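Local coordinates for protein acetyltransferase, GNAT family (Colwellia psychrerythraea, PDB 3IWG) that probably acts as an acyltransferase of the GNAT family, moving an acyl group such as acetyl onto an acceptor molecule, at residues S14-L19 / K52-F57; G38-A43 / L66-L71; T119-S124 / I268-F273. All coordinates share one frame; numbering follows the deposited sequence.

How the contacts relate
Contacts 1 and 2 lie side by side in the N-terminal GNAT domain, their centres about 13 Å apart. They interlock along the chain: the helices 17-26 and 33-39 come first, then the neighbouring strands 53-60 and 65-71 that they pack on, and Phe-57 of contact 1 touches Tyr-70 and Gln-68 of contact 2. Contact 3 comes later in the chain, its centre about 16 Å from that of contact 2 and about 27 Å from that of contact 1. It pairs strand 117-129 with strand 262-273. This C-terminal strand thus lies among strands of the N-terminal GNAT region, which probably helps join the two GNAT regions.

Contact 1. Residues S14-L19 / K52-F57; sequences SDLTQL and KNLVGF
Leu-19 of helix 17-26 and Leu-16 of the 3-10 turn leading into it pack on Leu-54 and Phe-57, joining the first helix of a GNAT fold to strand 53-60. Leu-19 can be followed outward. Leu-19 CB lies 4.0 Å from Phe-57 CD1, at an oblique approach to the ring. With CG anti to the carbonyl carbon (chi1 -72°), the chain leads out over the strand, where the two methyls part. Leu-19 CD1 presses on the branch point of Leu-54, 3.6 Å from its CG, and also meets the Gly-56 N, whereas Leu-19 CD2 rests 3.9 Å from Val-55 O and reaches Tyr-70 on the next strand. The backbone under these methyls forms a classic beta bulge, Val-55 and Gly-56 both facing Phe-48 of strand 44-50.

One turn earlier, Leu-16 splits its branches as well: CD1 sits 3.9 Å from Phe-57 CG, and CD2 meets Leu-54, the two leucine side chains crossing at about a right angle. Leu-16 also touches His-45 and Ile-10. Toward the exposed Asp-15, the Leu-54 methyl CD2 touches that residue's backbone, 3.2 Å from its O, and lies 3.5 Å from its carboxylate atom OD1.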
loop_
_atom_site.group_PDB
_atom_site.type_symbol
_atom_site.label_atom_id
_atom_site.label_comp_id
_atom_site.label_asym_id
_atom_site.label_seq_id
_atom_site.Cartn_x
_atom_site.Cartn_y
_atom_site.Cartn_z
ATOM N N SER A 14 7.163 4.943 19.302
ATOM C CA SER A 14 7.276 6.305 19.862
ATOM C C SER A 14 8.299 6.382 20.975
ATOM O O SER A 14 8.995 7.351 21.073
ATOM C CB SER A 14 5.905 6.842 20.382
ATOM O OG SER A 14 5.679 6.560 21.787
ATOM N N ASP A 15 8.368 5.363 21.810
ATOM C CA ASP A 15 9.391 5.260 22.846
ATOM C C ASP A 15 10.854 5.294 22.346
ATOM O O ASP A 15 11.776 5.479 23.122
ATOM C CB ASP A 15 9.194 3.942 23.590
ATOM C CG ASP A 15 9.429 4.074 25.055
ATOM O OD1 ASP A 15 9.916 5.156 25.467
ATOM O OD2 ASP A 15 9.126 3.108 25.805
ATOM N N LEU A 16 11.057 5.048 21.051
ATOM C CA LEU A 16 12.393 4.904 20.466
ATOM C C LEU A 16 12.798 6.048 19.535
ATOM O O LEU A 16 13.876 6.004 18.942
ATOM C CB LEU A 16 12.463 3.571 19.702
ATOM C CG LEU A 16 12.341 2.328 20.566
ATOM C CD1 LEU A 16 12.668 1.131 19.769
ATOM C CD2 LEU A 16 13.254 2.408 21.794
ATOM N N THR A 17 11.945 7.064 19.424
ATOM C CA THR A 17 12.192 8.240 18.582
ATOM C C THR A 17 13.591 8.839 18.656
ATOM O O THR A 17 14.224 9.075 17.619
ATOM C CB THR A 17 11.179 9.350 18.905
ATOM O OG1 THR A 17 9.963 9.031 18.246
ATOM C CG2 THR A 17 11.662 10.738 18.423
ATOM N N GLN A 18 14.060 9.069 19.876
ATOM C CA GLN A 18 15.383 9.627 20.097
ATOM C C GLN A 18 16.464 8.598 19.836
ATOM O O GLN A 18 17.460 8.903 19.208
ATOM C CB GLN A 18 15.547 10.120 21.529
ATOM C CG GLN A 18 15.347 11.633 21.771
ATOM C CD GLN A 18 16.005 12.063 23.102
ATOM O OE1 GLN A 18 16.300 11.207 23.967
ATOM N NE2 GLN A 18 16.247 13.385 23.260
ATOM N N LEU A 19 16.299 7.395 20.349
ATOM C CA LEU A 19 17.310 6.387 20.148
ATOM C C LEU A 19 17.458 6.055 18.649
ATOM O O LEU A 19 18.590 5.913 18.148
ATOM C CB LEU A 19 17.008 5.153 20.987
ATOM C CG LEU A 19 17.229 5.317 22.497
ATOM C CD1 LEU A 19 16.601 4.126 23.236
ATOM C CD2 LEU A 19 18.742 5.430 22.833
ATOM N N LYS A 52 15.806 1.394 34.753
ATOM C CA LYS A 52 14.506 1.901 34.303
ATOM C C LYS A 52 14.593 3.180 33.452
ATOM O O LYS A 52 13.574 3.865 33.230
ATOM C CB LYS A 52 13.530 2.060 35.484
ATOM C CG LYS A 52 12.128 1.472 35.209
ATOM C CD LYS A 52 11.355 1.152 36.514
ATOM C CE LYS A 52 10.394 -0.032 36.323
ATOM N NZ LYS A 52 9.067 0.176 36.981
ATOM N N ASN A 53 15.795 3.479 32.951
ATOM C CA ASN A 53 15.920 4.384 31.799
ATOM C C ASN A 53 16.272 3.634 30.499
ATOM O O ASN A 53 17.219 2.839 30.444
ATOM C CB ASN A 53 16.928 5.531 32.051
ATOM C CG ASN A 53 16.904 6.598 30.919
ATOM O OD1 ASN A 53 17.943 7.165 30.564
ATOM N ND2 ASN A 53 15.712 6.831 30.325
ATOM N N LEU A 54 15.510 3.923 29.457
ATOM C CA LEU A 54 15.709 3.333 28.141
ATOM C C LEU A 54 16.961 3.869 27.422
ATOM O O LEU A 54 16.915 4.937 26.828
ATOM C CB LEU A 54 14.478 3.637 27.302
ATOM C CG LEU A 54 14.390 3.057 25.898
ATOM C CD1 LEU A 54 14.571 1.539 25.969
ATOM C CD2 LEU A 54 13.021 3.488 25.300
ATOM N N VAL A 55 18.058 3.112 27.442
ATOM C CA VAL A 55 19.356 3.581 26.898
ATOM C C VAL A 55 19.845 2.872 25.613
ATOM O O VAL A 55 20.965 3.139 25.115
ATOM C CB VAL A 55 20.429 3.467 27.981
ATOM C CG1 VAL A 55 19.943 4.188 29.249
ATOM C CG2 VAL A 55 20.754 2.006 28.275
ATOM N N GLY A 56 19.017 1.970 25.086
ATOM C CA GLY A 56 19.270 1.346 23.793
ATOM C C GLY A 56 18.152 0.437 23.331
ATOM O O GLY A 56 17.187 0.220 24.063
ATOM N N PHE A 57 18.301 -0.132 22.131
ATOM C CA PHE A 57 17.285 -1.023 21.575
ATOM C C PHE A 57 17.813 -1.970 20.471
ATOM O O PHE A 57 18.891 -1.773 19.900
ATOM C CB PHE A 57 16.124 -0.200 20.967
ATOM C CG PHE A 57 16.437 0.309 19.603
ATOM C CD1 PHE A 57 17.128 1.491 19.431
ATOM C CD2 PHE A 57 16.130 -0.440 18.486
ATOM C CE1 PHE A 57 17.457 1.944 18.143
ATOM C CE2 PHE A 57 16.468 -0.014 17.228
ATOM C CZ PHE A 57 17.131 1.171 17.050
#

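Contact 2. Residues G38-A43 / L66-L71; sequences GFAPMA and LLQYYL
Ala-40 and Gln-68 make the tight part of this contact, where residues 38-43, on the C-terminal side of helix 33-39, meet strand 65-71 of the GNAT fold. The alanine methyl lies against the carboxamide of Gln-68, with Ala-40 CB 3.4 Å from NE2 and 3.6 Å from CD, so the amide nitrogen is the nearer end. Gln-68 reaches it with CG anti to its carbonyl carbon (chi1 -63°) and the chain extended beyond. The other end of the carboxamide is held by Lys-20, whose NZ bonds OE1, so a buried polar group is gripped from helix 17-26 while its nitrogen lies by the methyl.

Leu-67 packs beside it with one branch. Leu-67 CD1 is 3.8 Å from Phe-39 CB and 3.9 Å from Ala-40 N, and Ala-43 CB is more distant, 4.2 Å from the same CD1. Successive strand residues thus both aim at the helical segment; the backbones of both bond Cys-59.

Phe-39 is looser. It contributes CB, but its ring swings off toward an exposed position and meets Trp-35 edge to face. Beyond it, the selenomethionine Met-42 packs on Gln-167 of the second subunit.

Around this contact, His-45 NE2 bonds Ala-40 O, binding this segment to the following strand 44-50. Strand 65-71 runs between 53-60 and 99-103, with helix 76-87 packed against Leu-66, Tyr-69 and Leu-71.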
loop_
_atom_site.group_PDB
_atom_site.type_symbol
_atom_site.label_atom_id
_atom_site.label_comp_id
_atom_site.label_asym_id
_atom_site.label_seq_id
_atom_site.Cartn_x
_atom_site.Cartn_y
_atom_site.Cartn_z
ATOM N N GLY A 38 11.046 0.131 5.707
ATOM C CA GLY A 38 10.020 -0.841 5.328
ATOM C C GLY A 38 10.077 -1.951 6.343
ATOM O O GLY A 38 9.163 -2.047 7.156
ATOM N N PHE A 39 11.158 -2.758 6.319
ATOM C CA PHE A 39 11.281 -3.947 7.201
ATOM C C PHE A 39 11.471 -3.650 8.673
ATOM O O PHE A 39 10.792 -4.231 9.476
ATOM C CB PHE A 39 12.424 -4.931 6.787
ATOM C CG PHE A 39 12.345 -5.439 5.361
ATOM C CD1 PHE A 39 11.131 -5.766 4.775
ATOM C CD2 PHE A 39 13.524 -5.634 4.612
ATOM C CE1 PHE A 39 11.070 -6.224 3.432
ATOM C CE2 PHE A 39 13.472 -6.112 3.255
ATOM C CZ PHE A 39 12.240 -6.392 2.682
ATOM N N ALA A 40 12.430 -2.809 9.050
ATOM C CA ALA A 40 12.719 -2.620 10.479
ATOM C C ALA A 40 11.500 -2.220 11.367
ATOM O O ALA A 40 11.295 -2.782 12.441
ATOM C CB ALA A 40 13.882 -1.622 10.662
ATOM N N PRO A 41 10.677 -1.261 10.945
ATOM C CA PRO A 41 9.493 -0.879 11.758
ATOM C C PRO A 41 8.442 -1.996 11.889
ATOM O O PRO A 41 7.627 -1.952 12.802
ATOM C CB PRO A 41 8.900 0.305 10.985
ATOM C CG PRO A 41 9.943 0.749 10.047
ATOM C CD PRO A 41 10.739 -0.486 9.712
HETATM N N MSE A 42 8.463 -2.978 10.980
HETATM C CA MSE A 42 7.603 -4.177 11.135
HETATM C C MSE A 42 8.168 -5.226 12.098
HETATM O O MSE A 42 7.425 -6.067 12.567
HETATM C CB MSE A 42 7.381 -4.884 9.803
HETATM C CG MSE A 42 6.903 -4.034 8.640
HETATM SE SE MSE A 42 6.953 -5.144 6.992
HETATM C CE MSE A 42 5.409 -6.315 7.447
ATOM N N ALA A 43 9.477 -5.185 12.371
ATOM C CA ALA A 43 10.177 -6.195 13.195
ATOM C C ALA A 43 9.840 -6.012 14.670
ATOM O O ALA A 43 9.350 -4.950 15.031
ATOM C CB ALA A 43 11.715 -6.035 12.999
ATOM N N LEU A 66 18.369 -10.166 13.589
ATOM C CA LEU A 66 18.512 -8.785 13.957
ATOM C C LEU A 66 18.570 -7.923 12.725
ATOM O O LEU A 66 19.117 -8.297 11.697
ATOM C CB LEU A 66 19.771 -8.554 14.809
ATOM C CG LEU A 66 19.677 -8.700 16.334
ATOM C CD1 LEU A 66 19.009 -9.992 16.718
ATOM C CD2 LEU A 66 21.096 -8.621 17.026
ATOM N N LEU A 67 17.996 -6.757 12.843
ATOM C CA LEU A 67 18.006 -5.781 11.791
ATOM C C LEU A 67 18.665 -4.507 12.286
ATOM O O LEU A 67 19.247 -3.793 11.497
ATOM C CB LEU A 67 16.547 -5.485 11.300
ATOM C CG LEU A 67 15.761 -6.592 10.524
ATOM C CD1 LEU A 67 14.446 -6.058 9.821
ATOM C CD2 LEU A 67 16.593 -7.337 9.456
ATOM N N GLN A 68 18.518 -4.198 13.578
ATOM C CA GLN A 68 19.040 -2.954 14.169
ATOM C C GLN A 68 19.472 -3.240 15.613
ATOM O O GLN A 68 18.861 -4.080 16.289
ATOM C CB GLN A 68 17.966 -1.855 14.166
ATOM C CG GLN A 68 17.492 -1.426 12.799
ATOM C CD GLN A 68 16.437 -0.288 12.843
ATOM O OE1 GLN A 68 15.702 -0.147 13.810
ATOM N NE2 GLN A 68 16.358 0.500 11.763
ATOM N N TYR A 69 20.525 -2.559 16.046
ATOM C CA TYR A 69 21.038 -2.645 17.414
ATOM C C TYR A 69 21.734 -1.329 17.765
ATOM O O TYR A 69 22.485 -0.757 16.949
ATOM C CB TYR A 69 22.023 -3.770 17.547
ATOM C CG TYR A 69 22.695 -3.869 18.914
ATOM C CD1 TYR A 69 23.804 -3.087 19.250
ATOM C CD2 TYR A 69 22.220 -4.770 19.869
ATOM C CE1 TYR A 69 24.406 -3.197 20.529
ATOM C CE2 TYR A 69 22.796 -4.873 21.119
ATOM C CZ TYR A 69 23.898 -4.107 21.434
ATOM O OH TYR A 69 24.441 -4.277 22.663
ATOM N N TYR A 70 21.468 -0.826 18.954
ATOM C CA TYR A 70 22.052 0.437 19.351
ATOM C C TYR A 70 22.048 0.539 20.865
ATOM O O TYR A 70 21.018 0.288 21.496
ATOM C CB TYR A 70 21.287 1.612 18.743
ATOM C CG TYR A 70 21.816 2.941 19.173
ATOM C CD1 TYR A 70 22.854 3.531 18.486
ATOM C CD2 TYR A 70 21.324 3.582 20.297
ATOM C CE1 TYR A 70 23.381 4.727 18.865
ATOM C CE2 TYR A 70 21.839 4.809 20.698
ATOM C CZ TYR A 70 22.888 5.373 19.982
ATOM O OH TYR A 70 23.441 6.575 20.355
ATOM N N LEU A 71 23.196 0.908 21.427
ATOM C CA LEU A 71 23.331 1.316 22.848
ATOM C C LEU A 71 23.939 2.693 22.946
ATOM O O LEU A 71 24.864 3.020 22.206
ATOM C CB LEU A 71 24.265 0.372 23.594
ATOM C CG LEU A 71 23.574 -0.480 24.638
ATOM C CD1 LEU A 71 24.593 -1.371 25.326
ATOM C CD2 LEU A 71 22.835 0.372 25.656
#

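Contact 3. Residues T119-S124 / I268-F273; sequences TFKVNS and IVQFEF
Ile-268 O takes two backbone donors, Asn-123 N and Ser-124 N, the mark of a classic beta bulge in this antiparallel pair of strands. The first bond is short, 2.6 Å from Asn-123 N to Ile-268 O; the second, from Ser-124 N, comes in on a lone pair. Ile-268 N returns a bond to Ser-124 O, and farther along Lys-121 and Gln-270 form a hydrogen-bonded pair, with 2.8 Å from Gln-270 N to Lys-121 O. Their side chains run alongside each other.

The next shell is polar. Asn-123 CG stands anti to its backbone N (chi1 179°), and the carboxamide receives Ser-124 OG at OD1, 2.8 Å away, while ND2 donates to a water that in turn donates to Gln-270 OE1. An alanine in place of Ser-124 would probably leave Asn-123 OD1 without this hydroxyl donor and its carboxamide freer to turn. Gln-270 NE2 makes a weak bond to Glu-272 OE2, and Tyr-65 OH holds Glu-272 OE1.

The other face is apolar: Val-269 CG1 lies over one face of the Phe-271 ring, toward its rim, and at the edge of the Phe-120 ring, 3.7 Å from CD2.

The C-terminal strand 262-273 is thus inserted between two strands of the N-terminal GNAT region, 99-103 and 117-129. Helix 107-116 packs on Phe-271, and Trp-35 of helix 33-39 touches Asn-123 and Ile-268.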
loop_
_atom_site.group_PDB
_atom_site.type_symbol
_atom_site.label_atom_id
_atom_site.label_comp_id
_atom_site.label_asym_id
_atom_site.label_seq_id
_atom_site.Cartn_x
_atom_site.Cartn_y
_atom_site.Cartn_z
ATOM N N THR A 119 29.407 -17.522 10.475
ATOM C CA THR A 119 29.538 -17.413 9.023
ATOM C C THR A 119 28.858 -16.172 8.487
ATOM O O THR A 119 28.163 -15.428 9.216
ATOM C CB THR A 119 28.982 -18.663 8.300
ATOM O OG1 THR A 119 27.597 -18.831 8.647
ATOM C CG2 THR A 119 29.802 -19.956 8.653
ATOM N N PHE A 120 29.074 -15.917 7.213
ATOM C CA PHE A 120 28.441 -14.805 6.603
ATOM C C PHE A 120 28.278 -14.993 5.122
ATOM O O PHE A 120 28.967 -15.782 4.502
ATOM C CB PHE A 120 29.267 -13.551 6.826
ATOM C CG PHE A 120 30.363 -13.380 5.808
ATOM C CD1 PHE A 120 31.467 -14.195 5.828
ATOM C CD2 PHE A 120 30.242 -12.439 4.783
ATOM C CE1 PHE A 120 32.458 -14.061 4.857
ATOM C CE2 PHE A 120 31.232 -12.312 3.821
ATOM C CZ PHE A 120 32.332 -13.105 3.862
ATOM N N LYS A 121 27.366 -14.205 4.572
ATOM C CA LYS A 121 27.373 -13.909 3.172
ATOM C C LYS A 121 26.889 -12.493 2.911
ATOM O O LYS A 121 26.179 -11.887 3.728
ATOM C CB LYS A 121 26.485 -14.893 2.463
ATOM C CG LYS A 121 25.036 -14.765 2.852
ATOM C CD LYS A 121 24.261 -15.907 2.230
ATOM C CE LYS A 121 22.970 -16.237 2.970
ATOM N NZ LYS A 121 22.417 -17.469 2.367
ATOM N N VAL A 122 27.261 -11.973 1.752
ATOM C CA VAL A 122 26.845 -10.649 1.349
ATOM C C VAL A 122 25.407 -10.712 0.889
ATOM O O VAL A 122 25.037 -11.612 0.213
ATOM C CB VAL A 122 27.729 -10.119 0.216
ATOM C CG1 VAL A 122 27.385 -8.684 -0.123
ATOM C CG2 VAL A 122 29.188 -10.198 0.656
ATOM N N ASN A 123 24.609 -9.738 1.253
ATOM C CA ASN A 123 23.218 -9.681 0.763
ATOM C C ASN A 123 23.037 -8.667 -0.384
ATOM O O ASN A 123 22.373 -8.915 -1.326
ATOM C CB ASN A 123 22.339 -9.252 1.930
ATOM C CG ASN A 123 20.885 -9.138 1.563
ATOM O OD1 ASN A 123 20.387 -8.049 1.342
ATOM N ND2 ASN A 123 20.183 -10.271 1.567
ATOM N N SER A 124 23.618 -7.497 -0.275
ATOM C CA SER A 124 23.478 -6.517 -1.325
ATOM C C SER A 124 24.546 -5.484 -1.268
ATOM O O SER A 124 25.320 -5.424 -0.324
ATOM C CB SER A 124 22.079 -5.844 -1.281
ATOM O OG SER A 124 21.537 -5.833 0.008
ATOM N N ILE A 268 25.503 -4.858 2.535
ATOM C CA ILE A 268 24.688 -5.413 3.614
ATOM C C ILE A 268 25.045 -6.882 3.660
ATOM O O ILE A 268 24.994 -7.605 2.636
ATOM C CB ILE A 268 23.133 -5.284 3.386
ATOM C CG1 ILE A 268 22.707 -3.836 3.435
ATOM C CG2 ILE A 268 22.387 -6.006 4.461
ATOM C CD1 ILE A 268 21.194 -3.523 3.095
ATOM N N VAL A 269 25.339 -7.338 4.856
ATOM C CA VAL A 269 25.803 -8.680 5.057
ATOM C C VAL A 269 24.851 -9.382 5.975
ATOM O O VAL A 269 24.325 -8.776 6.926
ATOM C CB VAL A 269 27.230 -8.655 5.713
ATOM C CG1 VAL A 269 27.715 -10.057 5.997
ATOM C CG2 VAL A 269 28.248 -7.846 4.860
ATOM N N GLN A 270 24.682 -10.666 5.738
ATOM C CA GLN A 270 23.907 -11.533 6.598
ATOM C C GLN A 270 24.858 -12.406 7.352
ATOM O O GLN A 270 25.552 -13.210 6.708
ATOM C CB GLN A 270 22.994 -12.454 5.768
ATOM C CG GLN A 270 22.067 -13.311 6.609
ATOM C CD GLN A 270 21.156 -14.219 5.788
ATOM O OE1 GLN A 270 20.901 -13.985 4.594
ATOM N NE2 GLN A 270 20.697 -15.286 6.421
ATOM N N PHE A 271 24.854 -12.275 8.686
ATOM C CA PHE A 271 25.707 -13.051 9.611
ATOM C C PHE A 271 24.904 -14.122 10.315
ATOM O O PHE A 271 23.733 -13.885 10.668
ATOM C CB PHE A 271 26.294 -12.162 10.704
ATOM C CG PHE A 271 27.390 -11.270 10.242
ATOM C CD1 PHE A 271 28.657 -11.778 9.986
ATOM C CD2 PHE A 271 27.181 -9.917 10.081
ATOM C CE1 PHE A 271 29.698 -10.964 9.563
ATOM C CE2 PHE A 271 28.239 -9.074 9.661
ATOM C CZ PHE A 271 29.498 -9.617 9.401
ATOM N N GLU A 272 25.501 -15.296 10.499
ATOM C CA GLU A 272 24.858 -16.368 11.253
ATOM C C GLU A 272 25.594 -16.456 12.569
ATOM O O GLU A 272 26.815 -16.396 12.600
ATOM C CB GLU A 272 24.913 -17.719 10.543
ATOM C CG GLU A 272 24.369 -17.740 9.090
ATOM C CD GLU A 272 22.882 -17.401 8.964
ATOM O OE1 GLU A 272 22.090 -17.967 9.744
ATOM O OE2 GLU A 272 22.517 -16.581 8.075
ATOM N N PHE A 273 24.839 -16.590 13.650
ATOM C CA PHE A 273 25.407 -16.673 14.970
ATOM C C PHE A 273 25.925 -18.053 15.382
ATOM O O PHE A 273 25.350 -19.118 15.054
ATOM C CB PHE A 273 24.400 -16.225 16.021
ATOM C CG PHE A 273 24.117 -14.767 15.999
ATOM C CD1 PHE A 273 25.072 -13.861 15.547
ATOM C CD2 PHE A 273 22.897 -14.284 16.460
ATOM C CE1 PHE A 273 24.799 -12.515 15.498
ATOM C CE2 PHE A 273 22.631 -12.912 16.460
ATOM C CZ PHE A 273 23.577 -12.023 15.970
HETATM O O HOH W 1 21.494 -12.445 2.463
#